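Local coordinates for protein alpha-glucosidase (Pseudoalteromonas sp. K8, PDB 5HQA) that hydrolyses alpha-glucosidic bonds as a chloride-activated family 97 glycoside hydrolase, with a calcium ion at the site where acarbose is bound, at residues A[280-294]-A[334-346]. Numbering follows the deposited sequence.
With FMT (formic acid), chain J.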
ATOM      1  N   TRP A 280     -19.409  12.517 -13.265  1.00 16.37           N
ATOM      2  CA  TRP A 280     -18.732  13.429 -12.351  1.00 16.07           C
ATOM      3  C   TRP A 280     -19.138  14.867 -12.632  1.00 19.80           C
ATOM      4  O   TRP A 280     -19.329  15.660 -11.701  1.00 21.31           O
ATOM      5  CB  TRP A 280     -17.217  13.293 -12.482  1.00 13.91           C
ATOM      6  CG  TRP A 280     -16.576  12.109 -11.788  1.00 15.76           C
ATOM      7  CD1 TRP A 280     -16.174  12.040 -10.484  1.00 15.11           C
ATOM      8  CD2 TRP A 280     -16.213  10.858 -12.385  1.00 16.18           C
ATOM      9  NE1 TRP A 280     -15.600  10.813 -10.226  1.00 14.77           N
ATOM     10  CE2 TRP A 280     -15.611  10.070 -11.375  1.00 15.77           C
ATOM     11  CE3 TRP A 280     -16.347  10.321 -13.673  1.00 17.09           C
ATOM     12  CZ2 TRP A 280     -15.138   8.772 -11.614  1.00 16.42           C
ATOM     13  CZ3 TRP A 280     -15.876   9.031 -13.911  1.00 18.99           C
ATOM     14  CH2 TRP A 280     -15.285   8.270 -12.884  1.00 16.13           C
ATOM     15  N   GLY A 281     -19.258  15.223 -13.913  1.00 17.71           N
ATOM     16  CA  GLY A 281     -19.633  16.568 -14.289  1.00 17.81           C
ATOM     17  C   GLY A 281     -21.122  16.797 -14.158  1.00 21.54           C
ATOM     18  O   GLY A 281     -21.904  15.879 -13.931  1.00 21.03           O
ATOM     19  N   SER A 282     -21.515  18.058 -14.314  1.00 21.62           N
ATOM     20  CA  SER A 282     -22.896  18.442 -14.076  1.00 23.54           C
ATOM     21  C   SER A 282     -23.811  17.889 -15.166  1.00 24.12           C
ATOM     22  O   SER A 282     -23.366  17.495 -16.248  1.00 24.10           O
ATOM     23  CB  SER A 282     -23.016  19.962 -14.011  1.00 27.04           C
ATOM     24  OG  SER A 282     -22.665  20.529 -15.258  1.00 29.36           O
ATOM     25  N   GLY A 283     -25.103  17.856 -14.871  1.00 23.64           N
ATOM     26  CA  GLY A 283     -26.079  17.416 -15.841  1.00 25.60           C
ATOM     27  C   GLY A 283     -27.090  16.488 -15.215  1.00 26.10           C
ATOM     28  O   GLY A 283     -27.114  16.290 -14.002  1.00 26.87           O
ATOM     29  N   ASP A 284     -27.923  15.895 -16.078  1.00 26.86           N
ATOM     30  CA  ASP A 284     -29.042  15.070 -15.630  1.00 28.17           C
ATOM     31  C   ASP A 284     -28.604  13.829 -14.866  1.00 29.37           C
ATOM     32  O   ASP A 284     -29.409  13.258 -14.121  1.00 29.93           O
ATOM     33  CB  ASP A 284     -29.893  14.645 -16.832  1.00 32.79           C
ATOM     34  CG  ASP A 284     -30.550  15.820 -17.525  1.00 39.65           C
ATOM     35  OD1 ASP A 284     -30.734  16.870 -16.870  0.42 38.92           O
ATOM     36  OD2 ASP A 284     -30.889  15.691 -18.723  0.49 41.52           O
ATOM     37  N   LYS A 285     -27.361  13.382 -15.035  1.00 26.80           N
ATOM     38  CA  LYS A 285     -26.879  12.184 -14.365  1.00 25.71           C
ATOM     39  C   LYS A 285     -25.809  12.493 -13.324  1.00 22.92           C
ATOM     40  O   LYS A 285     -25.104  11.580 -12.884  1.00 22.13           O
ATOM     41  CB  LYS A 285     -26.342  11.188 -15.393  1.00 27.67           C
ATOM     42  CG  LYS A 285     -27.402  10.620 -16.339  1.00 35.24           C
ATOM     43  CD  LYS A 285     -26.754   9.814 -17.468  1.00 42.32           C
ATOM     44  CE  LYS A 285     -25.739   8.796 -16.939  1.00 46.67           C
ATOM     45  NZ  LYS A 285     -24.917   8.166 -18.024  1.00 46.63           N
ATOM     46  N   HIS A 286     -25.672  13.760 -12.928  1.00 20.61           N
ATOM     47  CA  HIS A 286     -24.628  14.149 -11.985  1.00 19.12           C
ATOM     48  C   HIS A 286     -24.747  13.356 -10.687  1.00 20.40           C
ATOM     49  O   HIS A 286     -25.818  13.297 -10.077  1.00 22.28           O
ATOM     50  CB  HIS A 286     -24.721  15.648 -11.701  1.00 18.83           C
ATOM     51  CG  HIS A 286     -23.556  16.185 -10.928  1.00 19.51           C
ATOM     52  ND1 HIS A 286     -23.661  17.266 -10.078  1.00 19.92           N
ATOM     53  CD2 HIS A 286     -22.261  15.793 -10.884  1.00 19.26           C
ATOM     54  CE1 HIS A 286     -22.478  17.515  -9.545  1.00 20.00           C
ATOM     55  NE2 HIS A 286     -21.611  16.637 -10.017  1.00 19.05           N
ATOM     56  N   GLY A 287     -23.647  12.730 -10.265  1.00 17.59           N
ATOM     57  CA  GLY A 287     -23.698  11.939  -9.044  1.00 17.43           C
ATOM     58  C   GLY A 287     -23.792  12.796  -7.789  1.00 20.42           C
ATOM     59  O   GLY A 287     -24.606  12.532  -6.899  1.00 20.30           O
ATOM     60  N   ALA A 288     -22.970  13.847  -7.712  1.00 19.23           N
ATOM     61  CA  ALA A 288     -22.762  14.612  -6.479  1.00 19.40           C
ATOM     62  C   ALA A 288     -23.832  15.692  -6.334  1.00 21.58           C
ATOM     63  O   ALA A 288     -23.597  16.879  -6.559  1.00 23.04           O
ATOM     64  CB  ALA A 288     -21.365  15.222  -6.472  1.00 16.12           C
ATOM     65  N   THR A 289     -25.025  15.274  -5.934  1.00 19.36           N
ATOM     66  CA  THR A 289     -26.089  16.208  -5.608  1.00 18.84           C
ATOM     67  C   THR A 289     -26.431  16.106  -4.130  1.00 22.15           C
ATOM     68  O   THR A 289     -26.160  15.097  -3.473  1.00 20.78           O
ATOM     69  CB  THR A 289     -27.349  15.939  -6.433  1.00 24.17           C
ATOM     70  OG1 THR A 289     -27.971  14.732  -5.970  1.00 22.65           O
ATOM     71  CG2 THR A 289     -27.002  15.802  -7.895  1.00 23.98           C
ATOM     72  N   THR A 290     -27.046  17.173  -3.616  1.00 20.45           N
ATOM     73  CA  THR A 290     -27.516  17.167  -2.236  1.00 22.31           C
ATOM     74  C   THR A 290     -28.441  15.981  -1.982  1.00 22.63           C
ATOM     75  O   THR A 290     -28.271  15.235  -1.009  1.00 21.30           O
ATOM     76  CB  THR A 290     -28.230  18.488  -1.933  1.00 24.42           C
ATOM     77  OG1 THR A 290     -27.351  19.582  -2.228  1.00 24.62           O
ATOM     78  CG2 THR A 290     -28.639  18.555  -0.473  1.00 23.96           C
ATOM     79  N   LYS A 291     -29.411  15.779  -2.874  1.00 22.52           N
ATOM     80  CA  LYS A 291     -30.372  14.693  -2.716  1.00 24.25           C
ATOM     81  C   LYS A 291     -29.679  13.335  -2.693  1.00 23.67           C
ATOM     82  O   LYS A 291     -29.966  12.493  -1.832  1.00 20.87           O
ATOM     83  CB  LYS A 291     -31.397  14.757  -3.848  1.00 27.32           C
ATOM     84  CG  LYS A 291     -32.378  13.601  -3.902  1.00 33.62           C
ATOM     85  CD  LYS A 291     -33.413  13.845  -5.005  1.00 43.20           C
ATOM     86  CE  LYS A 291     -34.491  12.770  -5.038  1.00 51.48           C
ATOM     87  NZ  LYS A 291     -33.946  11.441  -5.456  1.00 58.11           N
ATOM     88  N   ASN A 292     -28.772  13.094  -3.646  0.56 19.19           N
ATOM     89  CA  ASN A 292     -28.078  11.811  -3.682  0.56 18.82           C
ATOM     90  C   ASN A 292     -27.224  11.616  -2.437  0.56 18.59           C
ATOM     91  O   ASN A 292     -27.199  10.525  -1.857  0.56 18.68           O
ATOM     92  CB  ASN A 292     -27.212  11.698  -4.941  0.56 19.35           C
ATOM     93  CG  ASN A 292     -28.020  11.382  -6.189  0.56 21.39           C
ATOM     94  OD1 ASN A 292     -29.152  10.905  -6.108  0.56 24.30           O
ATOM     95  ND2 ASN A 292     -27.431  11.635  -7.354  0.56 21.52           N
ATOM     96  N   THR A 293     -26.520  12.665  -2.010  1.00 18.42           N
ATOM     97  CA  THR A 293     -25.647  12.531  -0.850  1.00 19.24           C
ATOM     98  C   THR A 293     -26.454  12.213   0.402  1.00 18.96           C
ATOM     99  O   THR A 293     -26.058  11.354   1.200  1.00 20.67           O
ATOM    100  CB  THR A 293     -24.817  13.802  -0.660  1.00 19.40           C
ATOM    101  OG1 THR A 293     -24.028  14.035  -1.835  1.00 18.84           O
ATOM    102  CG2 THR A 293     -23.888  13.659   0.531  1.00 17.43           C
ATOM    103  N   LYS A 294     -27.605  12.872   0.574  1.00 19.00           N
ATOM    104  CA  LYS A 294     -28.453  12.581   1.727  1.00 19.56           C
ATOM    105  C   LYS A 294     -28.968  11.151   1.687  1.00 20.81           C
ATOM    106  O   LYS A 294     -29.097  10.497   2.730  1.00 21.54           O
ATOM    107  CB  LYS A 294     -29.624  13.561   1.784  1.00 23.01           C
ATOM    108  CG  LYS A 294     -29.247  14.974   2.201  1.00 25.54           C
ATOM    109  CD  LYS A 294     -30.487  15.854   2.346  1.00 30.68           C
ATOM    110  CE  LYS A 294     -30.135  17.187   2.993  1.00 39.33           C
ATOM    111  NZ  LYS A 294     -31.319  18.083   3.186  1.00 43.23           N
ATOM    112  N   TYR A 334     -20.354  22.646  -7.111  1.00 20.75           N
ATOM    113  CA  TYR A 334     -21.430  22.830  -8.072  1.00 20.45           C
ATOM    114  C   TYR A 334     -22.679  23.361  -7.369  1.00 23.46           C
ATOM    115  O   TYR A 334     -22.874  23.181  -6.159  1.00 23.86           O
ATOM    116  CB  TYR A 334     -21.764  21.512  -8.769  1.00 20.26           C
ATOM    117  CG  TYR A 334     -20.787  21.050  -9.834  1.00 18.34           C
ATOM    118  CD1 TYR A 334     -20.697  21.711 -11.049  1.00 21.40           C
ATOM    119  CD2 TYR A 334     -19.995  19.923  -9.641  1.00 17.52           C
ATOM    120  CE1 TYR A 334     -19.822  21.281 -12.041  1.00 21.20           C
ATOM    121  CE2 TYR A 334     -19.114  19.482 -10.626  1.00 18.21           C
ATOM    122  CZ  TYR A 334     -19.035  20.169 -11.829  1.00 20.34           C
ATOM    123  OH  TYR A 334     -18.171  19.750 -12.826  1.00 21.34           O
ATOM    124  N   ASP A 335     -23.554  23.995  -8.153  1.00 23.37           N
ATOM    125  CA  ASP A 335     -24.775  24.565  -7.590  1.00 26.37           C
ATOM    126  C   ASP A 335     -25.724  23.518  -7.025  1.00 26.44           C
ATOM    127  O   ASP A 335     -26.588  23.867  -6.212  1.00 27.87           O
ATOM    128  CB  ASP A 335     -25.516  25.383  -8.644  1.00 30.92           C
ATOM    129  CG  ASP A 335     -24.786  26.648  -9.002  1.00 41.00           C
ATOM    130  OD1 ASP A 335     -23.863  27.030  -8.242  1.00 40.73           O
ATOM    131  OD2 ASP A 335     -25.140  27.264 -10.034  1.00 48.59           O
ATOM    132  N   ASP A 336     -25.612  22.255  -7.437  1.00 22.19           N
ATOM    133  CA  ASP A 336     -26.518  21.235  -6.932  1.00 22.72           C
ATOM    134  C   ASP A 336     -25.924  20.465  -5.763  1.00 24.03           C
ATOM    135  O   ASP A 336     -26.500  19.457  -5.341  1.00 25.51           O
ATOM    136  CB  ASP A 336     -26.949  20.282  -8.057  1.00 24.53           C
ATOM    137  CG  ASP A 336     -25.775  19.629  -8.771  1.00 27.18           C
ATOM    138  OD1 ASP A 336     -24.614  20.014  -8.514  1.00 26.12           O
ATOM    139  OD2 ASP A 336     -26.025  18.727  -9.602  1.00 24.91           O
ATOM    140  N   PHE A 337     -24.808  20.936  -5.210  1.00 22.68           N
ATOM    141  CA  PHE A 337     -24.163  20.313  -4.056  1.00 19.82           C
ATOM    142  C   PHE A 337     -24.096  21.357  -2.944  1.00 23.36           C
ATOM    143  O   PHE A 337     -23.230  22.238  -2.963  1.00 25.47           O
ATOM    144  CB  PHE A 337     -22.780  19.791  -4.427  1.00 18.86           C
ATOM    145  CG  PHE A 337     -22.149  18.941  -3.365  1.00 21.20           C
ATOM    146  CD1 PHE A 337     -21.212  19.470  -2.500  1.00 21.36           C
ATOM    147  CD2 PHE A 337     -22.497  17.606  -3.234  1.00 20.85           C
ATOM    148  CE1 PHE A 337     -20.624  18.678  -1.522  1.00 20.39           C
ATOM    149  CE2 PHE A 337     -21.910  16.810  -2.263  1.00 19.11           C
ATOM    150  CZ  PHE A 337     -20.974  17.347  -1.408  1.00 19.45           C
ATOM    151  N   ASP A 338     -25.001  21.254  -1.971  1.00 21.81           N
ATOM    152  CA  ASP A 338     -25.165  22.258  -0.913  1.00 24.58           C
ATOM    153  C   ASP A 338     -24.352  21.802   0.296  1.00 25.35           C
ATOM    154  O   ASP A 338     -24.838  21.040   1.134  1.00 24.49           O
ATOM    155  CB  ASP A 338     -26.650  22.415  -0.584  1.00 24.57           C
ATOM    156  CG  ASP A 338     -26.934  23.544   0.396  1.00 29.72           C
ATOM    157  OD1 ASP A 338     -26.022  23.974   1.132  1.00 30.09           O
ATOM    158  OD2 ASP A 338     -28.098  23.990   0.439  1.00 32.43           O
ATOM    159  N   ILE A 339     -23.122  22.305   0.416  0.62 26.76           N
ATOM    160  CA  ILE A 339     -22.219  21.740   1.416  0.62 25.81           C
ATOM    161  C   ILE A 339     -22.619  22.161   2.832  0.62 26.69           C
ATOM    162  O   ILE A 339     -22.362  21.429   3.796  0.62 27.10           O
ATOM    163  CB  ILE A 339     -20.753  22.095   1.083  0.62 25.19           C
ATOM    164  CG1 ILE A 339     -19.796  21.142   1.815  0.62 25.09           C
ATOM    165  CG2 ILE A 339     -20.442  23.548   1.419  0.62 24.20           C
ATOM    166  CD1 ILE A 339     -18.337  21.230   1.381  0.62 24.49           C
ATOM    167  N   ALA A 340     -23.268  23.320   2.990  1.00 26.28           N
ATOM    168  CA  ALA A 340     -23.752  23.718   4.307  1.00 28.57           C
ATOM    169  C   ALA A 340     -24.912  22.843   4.750  1.00 30.20           C
ATOM    170  O   ALA A 340     -24.976  22.429   5.914  1.00 33.15           O
ATOM    171  CB  ALA A 340     -24.164  25.187   4.294  1.00 29.81           C
ATOM    172  N   ALA A 341     -25.830  22.539   3.830  1.00 26.51           N
ATOM    173  CA  ALA A 341     -26.922  21.625   4.142  1.00 26.71           C
ATOM    174  C   ALA A 341     -26.394  20.239   4.493  1.00 27.10           C
ATOM    175  O   ALA A 341     -26.867  19.608   5.446  1.00 29.47           O
ATOM    176  CB  ALA A 341     -27.890  21.550   2.963  1.00 24.64           C
ATOM    177  N   LEU A 342     -25.404  19.752   3.743  1.00 26.12           N
ATOM    178  CA  LEU A 342     -24.865  18.425   4.015  1.00 22.98           C
ATOM    179  C   LEU A 342     -24.047  18.405   5.302  1.00 23.79           C
ATOM    180  O   LEU A 342     -23.991  17.371   5.984  1.00 22.71           O
ATOM    181  CB  LEU A 342     -24.035  17.956   2.821  1.00 21.17           C
ATOM    182  CG  LEU A 342     -24.885  17.770   1.565  1.00 23.55           C
ATOM    183  CD1 LEU A 342     -24.009  17.603   0.333  1.00 22.48           C
ATOM    184  CD2 LEU A 342     -25.804  16.570   1.728  1.00 23.56           C
ATOM    185  N   THR A 343     -23.410  19.526   5.648  1.00 24.08           N
ATOM    186  CA  THR A 343     -22.748  19.639   6.944  1.00 26.09           C
ATOM    187  C   THR A 343     -23.750  19.464   8.080  1.00 26.13           C
ATOM    188  O   THR A 343     -23.496  18.727   9.038  1.00 26.93           O
ATOM    189  CB  THR A 343     -22.042  20.994   7.058  1.00 28.25           C
ATOM    190  OG1 THR A 343     -21.017  21.077   6.064  1.00 26.80           O
ATOM    191  CG2 THR A 343     -21.418  21.164   8.438  1.00 28.19           C
ATOM    192  N   LYS A 344     -24.900  20.141   7.984  1.00 26.02           N
ATOM    193  CA  LYS A 344     -25.944  19.959   8.988  1.00 29.33           C
ATOM    194  C   LYS A 344     -26.451  18.527   8.988  1.00 28.31           C
ATOM    195  O   LYS A 344     -26.672  17.937  10.052  1.00 28.14           O
ATOM    196  CB  LYS A 344     -27.108  20.921   8.740  1.00 36.60           C
ATOM    197  CG  LYS A 344     -26.729  22.385   8.754  1.00 45.96           C
ATOM    198  CD  LYS A 344     -27.955  23.272   8.554  0.94 52.01           C
ATOM    199  CE  LYS A 344     -28.510  23.750   9.878  0.96 56.98           C
ATOM    200  NZ  LYS A 344     -27.556  24.684  10.542  0.74 58.75           N
ATOM    201  N   TYR A 345     -26.644  17.951   7.802  1.00 26.49           N
ATOM    202  CA  TYR A 345     -27.140  16.583   7.731  1.00 27.58           C
ATOM    203  C   TYR A 345     -26.133  15.593   8.308  1.00 28.32           C
ATOM    204  O   TYR A 345     -26.536  14.575   8.886  1.00 28.05           O
ATOM    205  CB  TYR A 345     -27.494  16.232   6.285  1.00 27.57           C
ATOM    206  CG  TYR A 345     -28.598  15.207   6.176  1.00 29.93           C
ATOM    207  CD1 TYR A 345     -29.884  15.497   6.624  1.00 32.84           C
ATOM    208  CD2 TYR A 345     -28.358  13.953   5.631  1.00 28.58           C
ATOM    209  CE1 TYR A 345     -30.901  14.568   6.529  1.00 31.83           C
ATOM    210  CE2 TYR A 345     -29.373  13.017   5.529  1.00 27.75           C
ATOM    211  CZ  TYR A 345     -30.642  13.330   5.979  1.00 30.29           C
ATOM    212  OH  TYR A 345     -31.649  12.397   5.882  1.00 29.53           O
ATOM    213  N   SER A 346     -24.831  15.875   8.166  0.55 27.02           N
ATOM    214  CA  SER A 346     -23.809  15.018   8.764  0.55 27.29           C
ATOM    215  C   SER A 346     -23.953  14.968  10.276  0.55 29.68           C
ATOM    216  O   SER A 346     -23.835  13.897  10.886  0.55 29.84           O
ATOM    217  CB  SER A 346     -22.409  15.506   8.376  0.55 26.24           C
ATOM    218  OG  SER A 346     -21.991  16.617   9.167  0.55 27.06           O
TER
HETATM  219  C   FMT J 709     -17.992  13.117 -16.006  1.00 39.92           C
HETATM  220  O1  FMT J 709     -18.531  12.010 -15.998  1.00 33.88           O
HETATM  221  O2  FMT J 709     -18.511  14.158 -16.420  1.00 46.53           O
HETATM  222  O   HOH W   1     -25.849  19.178 -12.539  1.00 29.48           O
HETATM  223  O   HOH W   2     -29.660  19.684   5.813  1.00 31.58           O
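Two neighbouring helices of the TIM-barrel domain, 290-303 and 339-349, start side by side here, and the loops leading into them, 280-289 and 334-338, are joined through His286 and Asp336. His286 ND1 donates its N-H to Asp336 OD2 at 2.8 Å, essentially straight at 179°. The oxygen is met on its syn side, and carboxylate and imidazole lie nearly coplanar. CG of His286 stands anti to the backbone N (chi1 -170°), which sends the ring across, and chi2 points ND1 at the acid, while NE2 is bonded on the far side to the carbonyl of Gly312. Ser282 CA and Ala288 N cover opposite faces of the imidazole, and Tyr334 CD2 comes obliquely to His286 CE1 at 3.5 Å. A water bridges the same Asp336 OD2 to Gly283 N. Next along, Thr290 N donates to Asp336 O at 2.9 Å, in the carbonyl plane, and Thr290 OG1 accepts from Asp338 N, also at 2.9 Å. Past these bonds 290-294 and 339-346 run nearly parallel and pack through carbon: Leu342 CD2 reaches Thr293 CG2 at 3.7 Å, and the extended Lys294 chain lays CG over one face of Tyr345, 4.0 Å from the ring centre. Val310 of strand 307-310 touches Ala288, Thr293 and Phe337 from the barrel side. At the other end of 280-294, Trp280 lines the glycan pocket, its indole bonded to Glu311 and stacked on Trp317. Replacing His286 with a leucine would probably leave Asp336 OD2 without its ring N-H and the Gly312 carbonyl without its partner, letting the two loops shift. With both imidazole nitrogens engaged and both faces covered, the ring has little freedom to turn; facing a carbonyl and a carboxylate, both nitrogens probably carry protons, an imidazolium the acid would stabilise.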